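Local coordinates for protein chromatin structure-remodeling complex subunit RSC2 (Saccharomyces cerevisiae, PDB 4BB7) that serves in the RSC chromatin-remodelling complex, which transfers and repositions histone octamers, and contributes to it a BAH domain that binds histone H3, at residues R111-P117 / T160-R166; K103-F109 / G123-E129. One frame throughout, in Å; residues are numbered along the deposited sequence.

In the fold
Following the chain from the N terminus, strand 100-108 enters the six-stranded sheet of the BAH domain and runs straight into helix 109-114 and strand 115-117. The chain then returns as strand 125-128, and contact 2 (103-109 with 123-129) closes this short crossover by pairing the two strands in parallel. Contact 1 (111-117 with 160-166) closes a longer loop, bringing strand 160-162 back to the crossover connection near the surface. Because their segments alternate, the two contacts cross rather than nest. They also touch: Arg-111 NH1 probably bonds to Tyr-105 OH, while Tyr-112 and Pro-117 pack on Ile-107, tying the small two-stranded ribbon to the main sheet.

Contact 1. Residues R111-P117 / T160-R166; sequences RYQRGNP and TIPVNGR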
loop_
_atom_site.group_PDB
_atom_site.type_symbol
_atom_site.label_atom_id
_atom_site.label_comp_id
_atom_site.label_asym_id
_atom_site.label_seq_id
_atom_site.Cartn_x
_atom_site.Cartn_y
_atom_site.Cartn_z
ATOM N N ARG A 111 13.773 -12.003 -27.208
ATOM C CA ARG A 111 13.525 -11.010 -28.252
ATOM C C ARG A 111 14.803 -10.263 -28.663
ATOM O O ARG A 111 15.154 -10.220 -29.847
ATOM C CB ARG A 111 12.447 -10.024 -27.795
ATOM C CG ARG A 111 12.239 -8.828 -28.706
ATOM C CD ARG A 111 11.146 -7.921 -28.151
ATOM N NE ARG A 111 10.990 -6.696 -28.931
ATOM C CZ ARG A 111 10.629 -5.523 -28.418
ATOM N NH1 ARG A 111 10.386 -5.409 -27.120
ATOM N NH2 ARG A 111 10.516 -4.463 -29.207
ATOM N N TYR A 112 15.498 -9.684 -27.686
ATOM C CA TYR A 112 16.767 -9.002 -27.945
ATOM C C TYR A 112 17.749 -9.958 -28.626
ATOM O O TYR A 112 18.737 -9.539 -29.235
ATOM C CB TYR A 112 17.368 -8.478 -26.635
ATOM C CG TYR A 112 18.392 -7.379 -26.812
ATOM C CD1 TYR A 112 18.470 -6.654 -27.993
ATOM C CD2 TYR A 112 19.290 -7.071 -25.795
ATOM C CE1 TYR A 112 19.408 -5.648 -28.155
ATOM C CE2 TYR A 112 20.233 -6.063 -25.945
ATOM C CZ TYR A 112 20.286 -5.356 -27.127
ATOM O OH TYR A 112 21.219 -4.357 -27.286
ATOM N N GLN A 113 17.462 -11.249 -28.514
ATOM C CA GLN A 113 18.311 -12.283 -29.090
ATOM C C GLN A 113 18.157 -12.320 -30.608
ATOM O O GLN A 113 19.121 -12.559 -31.336
ATOM C CB GLN A 113 17.943 -13.642 -28.488
ATOM C CG GLN A 113 19.082 -14.637 -28.437
ATOM C CD GLN A 113 18.659 -15.963 -27.839
ATOM O OE1 GLN A 113 17.506 -16.138 -27.445
ATOM N NE2 GLN A 113 19.594 -16.908 -27.769
ATOM N N ARG A 114 16.937 -12.070 -31.074
ATOM C CA ARG A 114 16.608 -12.141 -32.493
ATOM C C ARG A 114 16.851 -10.818 -33.203
ATOM O O ARG A 114 17.168 -10.795 -34.392
ATOM C CB ARG A 114 15.142 -12.541 -32.679
ATOM C CG ARG A 114 14.790 -13.942 -32.206
ATOM C CD ARG A 114 13.528 -13.926 -31.356
ATOM N NE ARG A 114 12.561 -12.938 -31.829
ATOM C CZ ARG A 114 11.417 -12.656 -31.212
ATOM N NH1 ARG A 114 11.091 -13.290 -30.092
ATOM N NH2 ARG A 114 10.600 -11.738 -31.712
ATOM N N GLY A 115 16.686 -9.717 -32.481
ATOM C CA GLY A 115 16.851 -8.405 -33.076
ATOM C C GLY A 115 16.759 -7.273 -32.075
ATOM O O GLY A 115 17.079 -7.439 -30.899
ATOM N N ASN A 116 16.315 -6.113 -32.553
ATOM C CA ASN A 116 16.237 -4.916 -31.725
ATOM C C ASN A 116 14.835 -4.320 -31.668
ATOM O O ASN A 116 14.040 -4.504 -32.590
ATOM C CB ASN A 116 17.229 -3.866 -32.224
ATOM C CG ASN A 116 18.662 -4.256 -31.961
ATOM O OD1 ASN A 116 18.964 -4.891 -30.952
ATOM N ND2 ASN A 116 19.556 -3.881 -32.867
ATOM N N PRO A 117 14.526 -3.602 -30.577
ATOM C CA PRO A 117 13.231 -2.926 -30.463
ATOM C C PRO A 117 13.104 -1.851 -31.531
ATOM O O PRO A 117 14.067 -1.125 -31.783
ATOM C CB PRO A 117 13.295 -2.279 -29.074
ATOM C CG PRO A 117 14.338 -3.042 -28.335
ATOM C CD PRO A 117 15.348 -3.432 -29.369
ATOM N N THR A 160 10.024 -5.496 -33.831
ATOM C CA THR A 160 11.427 -5.800 -33.598
ATOM C C THR A 160 12.162 -5.882 -34.929
ATOM O O THR A 160 11.732 -6.592 -35.838
ATOM C CB THR A 160 11.601 -7.135 -32.851
ATOM O OG1 THR A 160 10.751 -7.160 -31.698
ATOM C CG2 THR A 160 13.044 -7.317 -32.416
ATOM N N ILE A 161 13.266 -5.147 -35.042
ATOM C CA ILE A 161 14.098 -5.177 -36.239
ATOM C C ILE A 161 15.098 -6.324 -36.168
ATOM O O ILE A 161 15.963 -6.341 -35.295
ATOM C CB ILE A 161 14.882 -3.871 -36.403
ATOM C CG1 ILE A 161 13.932 -2.675 -36.462
ATOM C CG2 ILE A 161 15.755 -3.933 -37.648
ATOM C CD1 ILE A 161 14.646 -1.342 -36.515
ATOM N N PRO A 162 14.983 -7.287 -37.095
ATOM C CA PRO A 162 15.825 -8.491 -37.142
ATOM C C PRO A 162 17.319 -8.193 -37.263
ATOM O O PRO A 162 17.730 -7.389 -38.099
ATOM C CB PRO A 162 15.331 -9.208 -38.400
ATOM C CG PRO A 162 13.922 -8.750 -38.557
ATOM C CD PRO A 162 13.930 -7.315 -38.123
ATOM N N VAL A 163 18.114 -8.848 -36.422
ATOM C CA VAL A 163 19.568 -8.733 -36.462
ATOM C C VAL A 163 20.198 -10.119 -36.473
ATOM O O VAL A 163 20.156 -10.833 -35.472
ATOM C CB VAL A 163 20.112 -7.975 -35.239
ATOM C CG1 VAL A 163 21.637 -7.939 -35.277
ATOM C CG2 VAL A 163 19.532 -6.569 -35.175
ATOM N N ASN A 164 20.790 -10.496 -37.602
ATOM C CA ASN A 164 21.361 -11.831 -37.755
ATOM C C ASN A 164 22.672 -12.014 -37.002
ATOM O O ASN A 164 23.460 -11.079 -36.866
ATOM C CB ASN A 164 21.569 -12.160 -39.237
ATOM C CG ASN A 164 20.296 -12.027 -40.052
ATOM O OD1 ASN A 164 20.201 -11.177 -40.938
ATOM N ND2 ASN A 164 19.308 -12.869 -39.755
ATOM N N GLY A 165 22.892 -13.228 -36.510
ATOM C CA GLY A 165 24.163 -13.606 -35.919
ATOM C C GLY A 165 24.598 -12.789 -34.719
ATOM O O GLY A 165 25.746 -12.354 -34.643
ATOM N N ARG A 166 23.689 -12.586 -33.773
ATOM C CA ARG A 166 24.013 -11.820 -32.577
ATOM C C ARG A 166 24.375 -12.722 -31.408
ATOM O O ARG A 166 23.677 -13.686 -31.114
ATOM C CB ARG A 166 22.853 -10.900 -32.191
ATOM C CG ARG A 166 22.903 -10.420 -30.749
ATOM C CD ARG A 166 21.956 -9.259 -30.525
ATOM N NE ARG A 166 22.490 -8.013 -31.069
ATOM C CZ ARG A 166 21.756 -6.936 -31.317
ATOM N NH1 ARG A 166 20.451 -6.955 -31.078
ATOM N NH2 ARG A 166 22.325 -5.845 -31.810
#
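Arg-111 reaches strand 160-162 with an extended side chain whose CG lies anti to the backbone N (chi1 172°), and its NE donates to Thr-160 OG1 at 2.8 Å. The acceptor sits at the guanidinium edge, a little tilted from the plane, while NH1 and NH2 go to Tyr-105 OH and Ala-159 O. The Tyr-112 ring crosses Arg-166 aslant, its CZ over one guanidinium face and its CE1 3.4 Å from Arg-166 NH1, the two planes 63° apart. Arg-114 O accepts from Val-163 N on a lone pair, 3.0 Å away. Gly-115 follows close against Pro-162, CA to CA 4.2 Å; any CB here would run into Ile-161 O. Asn-116 makes the hydrogen-bonded pair with Ile-161, its N to Ile-161 O at 2.8 Å and its O to Ile-161 N at 2.7 Å. Its side-chain OD1 takes a short 2.5 Å bond from Arg-166 NH1, which stands above the amide plane, and ND2 lies against Val-163 CG2. Pro-117 faces Thr-160 in a non-hydrogen-bonded pair, and Thr-160 CG2 lies against Asn-116 O. Strands 115-117 and 160-162 form a two-stranded antiparallel ribbon joining the BAH-domain crossover connection to the chain leading into strand 166-172.

Contact 2. Residues K103-F109 / G123-E129; sequences KCYVIHF and GPLFVCE
A parallel strand pair at the edge of the BAH-domain sheet joins Tyr-105 to His-108 with Leu-125 to Cys-128, the two ends of a crossover connection. The backbone ladder starts with Tyr-105 N to Pro-124 O and continues through Phe-126 N to Tyr-105 O and Ile-107 N to Phe-126 O. It tightens at Cys-128 N to Ile-107 O, 2.8 Å. Phe-109 N, just past the strand, adds a last bond to Cys-128 O. On one face Cys-104 meets the edge of the Phe-126 ring, CB to CE2 3.8 Å, with SG also beside that edge, and Val-106 CG1 touches Cys-128 CB at 3.8 Å. On the other, Ile-107 CG2 lies 3.6 Å from Val-127 CG2. Glu-129 runs extended alongside Phe-109, pointing the same way; its CG is anti to the backbone N (chi1 -175°), which brings OE1 over one face of the Phe-109 ring, toward its rim, while Glu-129 OE2 comes 3.4 Å from Phe-109 CD2. Lys-141 NZ and Tyr-82 OH hold that carboxylate. With an alanine here, Lys-141 would probably lose its salt-bridge mate, Tyr-82 OH its partner, and the Phe-109 ring the side chain lying alongside it. Strand 32-35 pairs with the other side of 100-108, and its Trp-32 and Leu-34, with Val-46 of strand 45-54, touch Cys-104, Val-106 and Phe-126, while Tyr-112 of helix 109-114 covers Ile-107, Leu-125 and Val-127.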
loop_
_atom_site.group_PDB
_atom_site.type_symbol
_atom_site.label_atom_id
_atom_site.label_comp_id
_atom_site.label_asym_id
_atom_site.label_seq_id
_atom_site.Cartn_x
_atom_site.Cartn_y
_atom_site.Cartn_z
ATOM N N LYS A 103 12.907 7.799 -17.649
ATOM C CA LYS A 103 12.398 6.657 -18.399
ATOM C C LYS A 103 13.514 5.653 -18.642
ATOM O O LYS A 103 14.697 5.997 -18.584
ATOM C CB LYS A 103 11.845 7.108 -19.753
ATOM C CG LYS A 103 10.482 7.766 -19.703
ATOM C CD LYS A 103 9.392 6.743 -19.451
ATOM C CE LYS A 103 8.013 7.354 -19.637
ATOM N NZ LYS A 103 7.787 7.802 -21.040
ATOM N N CYS A 104 13.131 4.412 -18.915
ATOM C CA CYS A 104 14.073 3.404 -19.381
ATOM C C CYS A 104 13.321 2.382 -20.214
ATOM O O CYS A 104 12.147 2.573 -20.534
ATOM C CB CYS A 104 14.789 2.720 -18.210
ATOM S SG CYS A 104 13.863 1.382 -17.397
ATOM N N TYR A 105 13.997 1.296 -20.565
ATOM C CA TYR A 105 13.352 0.211 -21.290
ATOM C C TYR A 105 13.964 -1.141 -20.939
ATOM O O TYR A 105 15.181 -1.314 -20.994
ATOM C CB TYR A 105 13.422 0.451 -22.799
ATOM C CG TYR A 105 12.471 -0.417 -23.587
ATOM C CD1 TYR A 105 11.139 -0.061 -23.733
ATOM C CD2 TYR A 105 12.901 -1.597 -24.177
ATOM C CE1 TYR A 105 10.262 -0.849 -24.449
ATOM C CE2 TYR A 105 12.031 -2.393 -24.896
ATOM C CZ TYR A 105 10.713 -2.013 -25.030
ATOM O OH TYR A 105 9.839 -2.798 -25.744
ATOM N N VAL A 106 13.112 -2.092 -20.572
ATOM C CA VAL A 106 13.548 -3.460 -20.320
ATOM C C VAL A 106 13.062 -4.371 -21.443
ATOM O O VAL A 106 11.861 -4.437 -21.720
ATOM C CB VAL A 106 13.021 -3.987 -18.968
ATOM C CG1 VAL A 106 13.391 -5.455 -18.787
ATOM C CG2 VAL A 106 13.563 -3.147 -17.818
ATOM N N ILE A 107 13.996 -5.063 -22.093
ATOM C CA ILE A 107 13.657 -5.971 -23.186
ATOM C C ILE A 107 13.812 -7.439 -22.773
ATOM O O ILE A 107 14.639 -7.775 -21.924
ATOM C CB ILE A 107 14.504 -5.685 -24.452
ATOM C CG1 ILE A 107 13.918 -6.402 -25.669
ATOM C CG2 ILE A 107 15.951 -6.092 -24.240
ATOM C CD1 ILE A 107 14.650 -6.105 -26.960
ATOM N N HIS A 108 13.001 -8.305 -23.375
ATOM C CA HIS A 108 13.042 -9.732 -23.083
ATOM C C HIS A 108 14.180 -10.418 -23.840
ATOM O O HIS A 108 14.277 -10.308 -25.063
ATOM C CB HIS A 108 11.704 -10.379 -23.440
ATOM C CG HIS A 108 11.605 -11.817 -23.037
ATOM N ND1 HIS A 108 11.028 -12.778 -23.840
ATOM C CD2 HIS A 108 12.009 -12.457 -21.914
ATOM C CE1 HIS A 108 11.082 -13.947 -23.229
ATOM N NE2 HIS A 108 11.673 -13.781 -22.059
ATOM N N PHE A 109 15.035 -11.130 -23.113
ATOM C CA PHE A 109 16.222 -11.737 -23.715
ATOM C C PHE A 109 15.950 -12.453 -25.032
ATOM O O PHE A 109 16.667 -12.258 -26.011
ATOM C CB PHE A 109 16.906 -12.705 -22.750
ATOM C CG PHE A 109 18.061 -13.446 -23.364
ATOM C CD1 PHE A 109 19.216 -12.770 -23.738
ATOM C CD2 PHE A 109 17.995 -14.814 -23.573
ATOM C CE1 PHE A 109 20.285 -13.448 -24.306
ATOM C CE2 PHE A 109 19.060 -15.500 -24.141
ATOM C CZ PHE A 109 20.206 -14.816 -24.509
ATOM N N GLY A 123 15.344 5.936 -22.626
ATOM C CA GLY A 123 16.422 5.929 -21.653
ATOM C C GLY A 123 17.236 4.651 -21.721
ATOM O O GLY A 123 17.203 3.946 -22.731
ATOM N N PRO A 124 17.961 4.334 -20.635
ATOM C CA PRO A 124 18.896 3.201 -20.576
ATOM C C PRO A 124 18.276 1.886 -21.042
ATOM O O PRO A 124 17.091 1.645 -20.816
ATOM C CB PRO A 124 19.248 3.114 -19.087
ATOM C CG PRO A 124 19.013 4.485 -18.566
ATOM C CD PRO A 124 17.852 5.032 -19.344
ATOM N N LEU A 125 19.082 1.041 -21.675
ATOM C CA LEU A 125 18.605 -0.241 -22.184
ATOM C C LEU A 125 19.023 -1.408 -21.286
ATOM O O LEU A 125 20.205 -1.737 -21.191
ATOM C CB LEU A 125 19.094 -0.466 -23.617
ATOM C CG LEU A 125 18.780 -1.831 -24.243
ATOM C CD1 LEU A 125 17.312 -2.206 -24.058
ATOM C CD2 LEU A 125 19.163 -1.863 -25.719
ATOM N N PHE A 126 18.046 -2.020 -20.620
ATOM C CA PHE A 126 18.294 -3.209 -19.811
ATOM C C PHE A 126 17.677 -4.420 -20.500
ATOM O O PHE A 126 16.762 -4.275 -21.313
ATOM C CB PHE A 126 17.678 -3.069 -18.415
ATOM C CG PHE A 126 18.078 -1.816 -17.687
ATOM C CD1 PHE A 126 19.302 -1.730 -17.047
ATOM C CD2 PHE A 126 17.211 -0.736 -17.613
ATOM C CE1 PHE A 126 19.665 -0.580 -16.363
ATOM C CE2 PHE A 126 17.567 0.419 -16.929
ATOM C CZ PHE A 126 18.795 0.498 -16.305
ATOM N N VAL A 127 18.168 -5.611 -20.173
ATOM C CA VAL A 127 17.577 -6.836 -20.696
ATOM C C VAL A 127 17.250 -7.790 -19.560
ATOM O O VAL A 127 17.977 -7.867 -18.572
ATOM C CB VAL A 127 18.497 -7.545 -21.718
ATOM C CG1 VAL A 127 19.728 -8.107 -21.033
ATOM C CG2 VAL A 127 17.741 -8.653 -22.439
ATOM N N CYS A 128 16.146 -8.511 -19.704
ATOM C CA CYS A 128 15.731 -9.478 -18.699
ATOM C C CYS A 128 15.504 -10.850 -19.322
ATOM O O CYS A 128 14.752 -10.999 -20.288
ATOM C CB CYS A 128 14.466 -9.002 -17.977
ATOM S SG CYS A 128 13.754 -10.202 -16.819
ATOM N N GLU A 129 16.174 -11.849 -18.763
ATOM C CA GLU A 129 15.944 -13.231 -19.151
ATOM C C GLU A 129 15.299 -14.004 -18.003
ATOM O O GLU A 129 14.370 -14.784 -18.211
ATOM C CB GLU A 129 17.254 -13.900 -19.556
ATOM C CG GLU A 129 17.074 -15.309 -20.080
ATOM C CD GLU A 129 18.391 -15.983 -20.385
ATOM O OE1 GLU A 129 19.434 -15.445 -19.965
ATOM O OE2 GLU A 129 18.385 -17.047 -21.041
#